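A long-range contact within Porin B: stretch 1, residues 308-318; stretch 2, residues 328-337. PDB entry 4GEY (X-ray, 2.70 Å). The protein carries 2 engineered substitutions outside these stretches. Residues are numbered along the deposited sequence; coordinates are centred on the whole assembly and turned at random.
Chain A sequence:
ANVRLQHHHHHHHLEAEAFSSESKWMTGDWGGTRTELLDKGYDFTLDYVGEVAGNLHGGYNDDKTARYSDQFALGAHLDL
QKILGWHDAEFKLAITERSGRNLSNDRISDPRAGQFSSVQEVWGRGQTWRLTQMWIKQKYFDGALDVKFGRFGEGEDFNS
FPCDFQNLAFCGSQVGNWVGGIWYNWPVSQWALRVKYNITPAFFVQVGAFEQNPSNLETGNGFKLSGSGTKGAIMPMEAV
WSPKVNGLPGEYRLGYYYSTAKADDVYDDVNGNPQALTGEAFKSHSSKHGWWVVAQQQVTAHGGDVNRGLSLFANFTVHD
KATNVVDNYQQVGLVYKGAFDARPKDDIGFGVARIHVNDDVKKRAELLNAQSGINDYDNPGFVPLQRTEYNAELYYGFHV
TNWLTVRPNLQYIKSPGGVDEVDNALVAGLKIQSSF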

ATOM      1  N   ARG A 308      23.630  -0.573   9.938  1.00 36.75           N
ATOM      2  CA  ARG A 308      23.970  -0.781   8.531  1.00 38.74           C
ATOM      3  C   ARG A 308      23.908  -2.278   8.207  1.00 41.69           C
ATOM      4  O   ARG A 308      23.823  -3.103   9.110  1.00 44.91           O
ATOM      5  CB  ARG A 308      25.354  -0.207   8.219  1.00 41.34           C
ATOM      6  CG  ARG A 308      25.508   1.274   8.583  1.00 37.15           C
ATOM      7  CD  ARG A 308      26.966   1.698   8.613  1.00 43.22           C
ATOM      8  NE  ARG A 308      27.643   1.463   7.340  1.00 32.74           N
ATOM      9  CZ  ARG A 308      28.950   1.620   7.161  1.00 40.27           C
ATOM     10  NH1 ARG A 308      29.718   2.010   8.176  1.00 37.90           N
ATOM     11  NH2 ARG A 308      29.492   1.380   5.973  1.00 37.92           N
ATOM     12  N   GLY A 309      23.927  -2.622   6.922  1.00 39.56           N
ATOM     13  CA  GLY A 309      23.898  -4.011   6.503  1.00 33.68           C
ATOM     14  C   GLY A 309      22.784  -4.365   5.532  1.00 35.85           C
ATOM     15  O   GLY A 309      22.046  -3.487   5.065  1.00 33.33           O
ATOM     16  N   LEU A 310      22.665  -5.666   5.246  1.00 37.40           N
ATOM     17  CA  LEU A 310      21.690  -6.204   4.290  1.00 33.45           C
ATOM     18  C   LEU A 310      20.387  -6.679   4.955  1.00 36.60           C
ATOM     19  O   LEU A 310      20.408  -7.431   5.944  1.00 31.24           O
ATOM     20  CB  LEU A 310      22.322  -7.366   3.509  1.00 32.04           C
ATOM     21  CG  LEU A 310      21.518  -8.054   2.391  1.00 33.73           C
ATOM     22  CD1 LEU A 310      21.372  -7.148   1.186  1.00 27.02           C
ATOM     23  CD2 LEU A 310      22.157  -9.371   1.980  1.00 28.41           C
ATOM     24  N   SER A 311      19.260  -6.233   4.408  1.00 25.81           N
ATOM     25  CA  SER A 311      17.952  -6.710   4.843  1.00 25.20           C
ATOM     26  C   SER A 311      17.222  -7.365   3.679  1.00 29.47           C
ATOM     27  O   SER A 311      17.204  -6.812   2.574  1.00 31.58           O
ATOM     28  CB  SER A 311      17.099  -5.563   5.381  1.00 24.57           C
ATOM     29  OG  SER A 311      17.447  -5.214   6.706  1.00 31.25           O
ATOM     30  N   LEU A 312      16.615  -8.527   3.923  1.00 24.78           N
ATOM     31  CA  LEU A 312      15.819  -9.201   2.901  1.00 24.41           C
ATOM     32  C   LEU A 312      14.349  -8.999   3.200  1.00 27.91           C
ATOM     33  O   LEU A 312      13.975  -8.778   4.350  1.00 32.93           O
ATOM     34  CB  LEU A 312      16.118 -10.698   2.866  1.00 25.12           C
ATOM     35  CG  LEU A 312      17.568 -11.102   2.624  1.00 27.37           C
ATOM     36  CD1 LEU A 312      17.678 -12.598   2.344  1.00 26.75           C
ATOM     37  CD2 LEU A 312      18.167 -10.270   1.497  1.00 27.55           C
ATOM     38  N   PHE A 313      13.507  -9.065   2.175  1.00 27.54           N
ATOM     39  CA  PHE A 313      12.068  -9.002   2.407  1.00 27.44           C
ATOM     40  C   PHE A 313      11.293  -9.816   1.398  1.00 28.82           C
ATOM     41  O   PHE A 313      11.758 -10.036   0.277  1.00 30.72           O
ATOM     42  CB  PHE A 313      11.546  -7.551   2.449  1.00 24.54           C
ATOM     43  CG  PHE A 313      11.671  -6.799   1.140  1.00 24.65           C
ATOM     44  CD1 PHE A 313      10.735  -6.960   0.129  1.00 21.32           C
ATOM     45  CD2 PHE A 313      12.709  -5.899   0.935  1.00 30.53           C
ATOM     46  CE1 PHE A 313      10.840  -6.261  -1.063  1.00 21.07           C
ATOM     47  CE2 PHE A 313      12.818  -5.189  -0.262  1.00 28.07           C
ATOM     48  CZ  PHE A 313      11.876  -5.373  -1.260  1.00 21.21           C
ATOM     49  N   ALA A 314      10.096 -10.237   1.805  1.00 34.24           N
ATOM     50  CA  ALA A 314       9.188 -10.982   0.937  1.00 26.08           C
ATOM     51  C   ALA A 314       7.737 -10.792   1.335  1.00 24.94           C
ATOM     52  O   ALA A 314       7.412 -10.611   2.504  1.00 27.65           O
ATOM     53  CB  ALA A 314       9.538 -12.453   0.924  1.00 23.08           C
ATOM     54  N   ASN A 315       6.867 -10.819   0.334  1.00 31.81           N
ATOM     55  CA  ASN A 315       5.428 -10.740   0.527  1.00 30.40           C
ATOM     56  C   ASN A 315       4.768 -11.776  -0.375  1.00 32.18           C
ATOM     57  O   ASN A 315       5.175 -11.973  -1.523  1.00 36.32           O
ATOM     58  CB  ASN A 315       4.908  -9.350   0.157  1.00 29.55           C
ATOM     59  CG  ASN A 315       5.103  -8.327   1.263  1.00 33.99           C
ATOM     60  OD1 ASN A 315       4.218  -8.116   2.097  1.00 35.10           O
ATOM     61  ND2 ASN A 315       6.250  -7.658   1.255  1.00 36.45           N
ATOM     62  N   PHE A 316       3.760 -12.445   0.154  1.00 28.73           N
ATOM     63  CA  PHE A 316       2.970 -13.399  -0.605  1.00 27.21           C
ATOM     64  C   PHE A 316       1.516 -13.116  -0.282  1.00 29.20           C
ATOM     65  O   PHE A 316       1.165 -12.690   0.822  1.00 32.25           O
ATOM     66  CB  PHE A 316       3.315 -14.849  -0.236  1.00 27.06           C
ATOM     67  CG  PHE A 316       4.767 -15.187  -0.393  1.00 33.05           C
ATOM     68  CD1 PHE A 316       5.663 -14.988   0.653  1.00 34.75           C
ATOM     69  CD2 PHE A 316       5.247 -15.696  -1.588  1.00 35.18           C
ATOM     70  CE1 PHE A 316       7.011 -15.292   0.507  1.00 34.92           C
ATOM     71  CE2 PHE A 316       6.598 -16.009  -1.744  1.00 28.93           C
ATOM     72  CZ  PHE A 316       7.478 -15.805  -0.701  1.00 30.31           C
ATOM     73  N   THR A 317       0.654 -13.365  -1.243  1.00 26.48           N
ATOM     74  CA  THR A 317      -0.716 -12.974  -1.081  1.00 29.08           C
ATOM     75  C   THR A 317      -1.534 -13.988  -1.868  1.00 28.94           C
ATOM     76  O   THR A 317      -1.071 -14.522  -2.884  1.00 34.24           O
ATOM     77  CB  THR A 317      -0.862 -11.525  -1.573  1.00 35.11           C
ATOM     78  OG1 THR A 317      -1.441 -10.696  -0.559  1.00 32.68           O
ATOM     79  CG2 THR A 317      -1.649 -11.462  -2.817  1.00 37.04           C
ATOM     80  N   VAL A 318      -2.717 -14.305  -1.362  1.00 33.28           N
ATOM     81  CA  VAL A 318      -3.569 -15.341  -1.954  1.00 31.98           C
ATOM     82  C   VAL A 318      -5.036 -14.957  -1.755  1.00 32.30           C
ATOM     83  O   VAL A 318      -5.441 -14.588  -0.643  1.00 24.92           O
ATOM     84  CB  VAL A 318      -3.275 -16.743  -1.344  1.00 33.80           C
ATOM     85  CG1 VAL A 318      -4.515 -17.609  -1.335  1.00 37.37           C
ATOM     86  CG2 VAL A 318      -2.161 -17.445  -2.108  1.00 29.54           C
TER
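Stretch 2 328-337: NYQQVGLVYK

Stretch 2 is extended throughout, residues 328–337 forming a β-strand that runs antiparallel to strand 309–318. Their N-to-C directions differ by 178°, and the axes approach to 4.6 Å, as expected of neighbours in one sheet. Asn328 therefore lies opposite Val318 and Lys337 opposite Gly309, and the two stretches bury 1007 Å² between them.

The backbone ladder is complete. Gly309 pairs with Lys337, Ser311 with Val335, Phe313 with Gly333, Asn315 with Gln331 and Thr317 with Tyr329, each pair making two hydrogen bonds. In the central pair, Phe313 N to Gly333 O and Gly333 N to Phe313 O both measure 3.0 Å; next to it, Ser311 N lies 2.9 Å from Val335 O, and Val335 N 2.8 Å from Ser311 O. Between these rungs come the non-hydrogen-bonded pairs, where alpha carbons draw closer: Leu312 CA and Leu334 CA are 4.4 Å apart, against 5.3 Å for Phe313 CA and Gly333 CA. Here CA-H...O contacts supplement the ladder, such as Ala314 CA to Gln331 O at 3.1 Å.

One side-chain hydrogen bond crosses the strands. The amide of Asn315 is a donor through ND2, and Gln331 OE1 accepts it at 2.8 Å. Both residues are buried on the face shared with Phe313 and Tyr329, where an amide NH2 and an amide carbonyl group can pair away from solvent; Gln331 NE2 is hydrogen-bonded elsewhere in the structure.

Glycine and aromatic rings meet twice. Gly333 CA lies over the Phe313 ring, 3.7 Å from its centroid; a beta carbon at Gly333 would fall 2.2 Å from Phe313 CZ, so the absence of a side chain makes room for the ring. At the ring's edge, Val335 CG1 is 4.0 Å from Phe313 CE2. Similarly, Gly309 CA sits over the face of Tyr336, 4.0 Å from the ring centroid. The positive phi of Gly309 suits glycine in its own right, since a beta carbon would be jammed against the preceding carbonyl oxygen.

Apolar packing continues on the face carrying Leu310, Leu312 and Ala314. Leu334 CB touches Leu312 CD2 at 3.8 Å and Leu310 CD1 at 4.2 Å, its neighbours' branched side chains reaching it from two positions along strand 1. Leu310 CB also meets Tyr336 CD2 at 3.8 Å, while the small Ala314 brings its CB to 4.1 Å from Val332 CG2. Farther along this face, Gln330 CG lies at the edge of the Phe316 ring, 3.6 Å from Phe316 CD2, while Gln330 NE2 donates to Asn328 OD1 at 2.8 Å within stretch 2.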

ATOM      1  N   ASN A 328      -3.238 -14.502  -7.012  1.00 39.16           N
ATOM      2  CA  ASN A 328      -2.188 -14.658  -6.026  1.00 27.45           C
ATOM      3  C   ASN A 328      -1.068 -13.691  -6.400  1.00 28.85           C
ATOM      4  O   ASN A 328      -1.007 -13.242  -7.539  1.00 28.85           O
ATOM      5  CB  ASN A 328      -1.684 -16.110  -6.000  1.00 27.48           C
ATOM      6  CG  ASN A 328      -0.957 -16.522  -7.295  1.00 32.27           C
ATOM      7  OD1 ASN A 328       0.101 -15.983  -7.627  1.00 32.21           O
ATOM      8  ND2 ASN A 328      -1.513 -17.501  -8.010  1.00 28.52           N
ATOM      9  N   TYR A 329      -0.193 -13.361  -5.456  1.00 28.29           N
ATOM     10  CA  TYR A 329       0.904 -12.433  -5.725  1.00 25.89           C
ATOM     11  C   TYR A 329       2.132 -12.759  -4.891  1.00 26.08           C
ATOM     12  O   TYR A 329       2.018 -13.201  -3.753  1.00 30.49           O
ATOM     13  CB  TYR A 329       0.437 -11.001  -5.475  1.00 22.69           C
ATOM     14  CG  TYR A 329       1.449 -10.053  -4.877  1.00 22.09           C
ATOM     15  CD1 TYR A 329       1.600  -9.939  -3.502  1.00 29.10           C
ATOM     16  CD2 TYR A 329       2.208  -9.218  -5.688  1.00 30.74           C
ATOM     17  CE1 TYR A 329       2.510  -9.040  -2.952  1.00 36.89           C
ATOM     18  CE2 TYR A 329       3.113  -8.310  -5.149  1.00 30.67           C
ATOM     19  CZ  TYR A 329       3.262  -8.225  -3.783  1.00 33.20           C
ATOM     20  OH  TYR A 329       4.171  -7.338  -3.240  1.00 33.37           O
ATOM     21  N   GLN A 330       3.309 -12.562  -5.464  1.00 24.35           N
ATOM     22  CA  GLN A 330       4.542 -12.807  -4.735  1.00 27.17           C
ATOM     23  C   GLN A 330       5.459 -11.617  -4.912  1.00 28.04           C
ATOM     24  O   GLN A 330       5.389 -10.899  -5.915  1.00 27.77           O
ATOM     25  CB  GLN A 330       5.250 -14.070  -5.221  1.00 22.89           C
ATOM     26  CG  GLN A 330       4.432 -15.340  -5.081  1.00 24.83           C
ATOM     27  CD  GLN A 330       3.380 -15.466  -6.164  1.00 26.89           C
ATOM     28  OE1 GLN A 330       3.638 -15.160  -7.323  1.00 36.27           O
ATOM     29  NE2 GLN A 330       2.182 -15.887  -5.786  1.00 26.14           N
ATOM     30  N   GLN A 331       6.329 -11.413  -3.933  1.00 24.69           N
ATOM     31  CA  GLN A 331       7.296 -10.355  -4.042  1.00 21.40           C
ATOM     32  C   GLN A 331       8.506 -10.685  -3.203  1.00 32.41           C
ATOM     33  O   GLN A 331       8.392 -11.133  -2.065  1.00 33.57           O
ATOM     34  CB  GLN A 331       6.654  -9.044  -3.619  1.00 33.46           C
ATOM     35  CG  GLN A 331       7.591  -7.885  -3.429  1.00 32.90           C
ATOM     36  CD  GLN A 331       7.456  -7.321  -2.043  1.00 36.87           C
ATOM     37  OE1 GLN A 331       7.816  -7.981  -1.075  1.00 41.88           O
ATOM     38  NE2 GLN A 331       6.900  -6.116  -1.930  1.00 32.78           N
ATOM     39  N   VAL A 332       9.674 -10.475  -3.788  1.00 34.96           N
ATOM     40  CA  VAL A 332      10.936 -10.726  -3.117  1.00 37.37           C
ATOM     41  C   VAL A 332      11.839  -9.521  -3.372  1.00 37.01           C
ATOM     42  O   VAL A 332      11.776  -8.912  -4.444  1.00 39.02           O
ATOM     43  CB  VAL A 332      11.554 -12.035  -3.648  1.00 23.20           C
ATOM     44  CG1 VAL A 332      13.042 -11.975  -3.658  1.00 35.21           C
ATOM     45  CG2 VAL A 332      11.098 -13.194  -2.792  1.00 31.06           C
ATOM     46  N   GLY A 333      12.650  -9.142  -2.393  1.00 34.09           N
ATOM     47  CA  GLY A 333      13.573  -8.040  -2.612  1.00 22.46           C
ATOM     48  C   GLY A 333      14.589  -7.891  -1.505  1.00 24.97           C
ATOM     49  O   GLY A 333      14.629  -8.699  -0.568  1.00 29.68           O
ATOM     50  N   LEU A 334      15.421  -6.861  -1.601  1.00 23.02           N
ATOM     51  CA  LEU A 334      16.404  -6.585  -0.548  1.00 23.53           C
ATOM     52  C   LEU A 334      16.647  -5.102  -0.412  1.00 24.91           C
ATOM     53  O   LEU A 334      16.361  -4.345  -1.331  1.00 32.23           O
ATOM     54  CB  LEU A 334      17.727  -7.306  -0.821  1.00 31.05           C
ATOM     55  CG  LEU A 334      18.441  -7.073  -2.161  1.00 38.04           C
ATOM     56  CD1 LEU A 334      19.227  -5.759  -2.198  1.00 41.80           C
ATOM     57  CD2 LEU A 334      19.360  -8.244  -2.460  1.00 36.13           C
ATOM     58  N   VAL A 335      17.153  -4.671   0.737  1.00 24.42           N
ATOM     59  CA  VAL A 335      17.713  -3.323   0.812  1.00 29.87           C
ATOM     60  C   VAL A 335      18.969  -3.297   1.647  1.00 35.59           C
ATOM     61  O   VAL A 335      19.042  -3.955   2.684  1.00 45.95           O
ATOM     62  CB  VAL A 335      16.704  -2.204   1.244  1.00 23.17           C
ATOM     63  CG1 VAL A 335      15.386  -2.762   1.696  1.00 22.60           C
ATOM     64  CG2 VAL A 335      17.315  -1.299   2.294  1.00 23.61           C
ATOM     65  N   TYR A 336      19.975  -2.572   1.165  1.00 30.12           N
ATOM     66  CA  TYR A 336      21.219  -2.435   1.901  1.00 28.83           C
ATOM     67  C   TYR A 336      21.332  -1.007   2.424  1.00 32.61           C
ATOM     68  O   TYR A 336      21.306  -0.061   1.636  1.00 31.55           O
ATOM     69  CB  TYR A 336      22.416  -2.781   1.019  1.00 27.00           C
ATOM     70  CG  TYR A 336      23.625  -3.174   1.827  1.00 28.11           C
ATOM     71  CD1 TYR A 336      24.266  -2.254   2.643  1.00 28.68           C
ATOM     72  CD2 TYR A 336      24.119  -4.471   1.793  1.00 30.47           C
ATOM     73  CE1 TYR A 336      25.363  -2.615   3.403  1.00 30.81           C
ATOM     74  CE2 TYR A 336      25.220  -4.843   2.559  1.00 29.84           C
ATOM     75  CZ  TYR A 336      25.836  -3.911   3.366  1.00 31.01           C
ATOM     76  OH  TYR A 336      26.931  -4.269   4.139  1.00 31.59           O
ATOM     77  N   LYS A 337      21.424  -0.863   3.750  1.00 31.33           N
ATOM     78  CA  LYS A 337      21.803   0.397   4.392  1.00 33.31           C
ATOM     79  C   LYS A 337      23.318   0.514   4.553  1.00 37.55           C
ATOM     80  O   LYS A 337      23.956  -0.363   5.138  1.00 35.34           O
ATOM     81  CB  LYS A 337      21.179   0.535   5.785  1.00 32.58           C
ATOM     82  CG  LYS A 337      19.736   1.014   5.805  1.00 43.64           C
ATOM     83  CD  LYS A 337      19.466   1.935   7.000  1.00 43.60           C
TER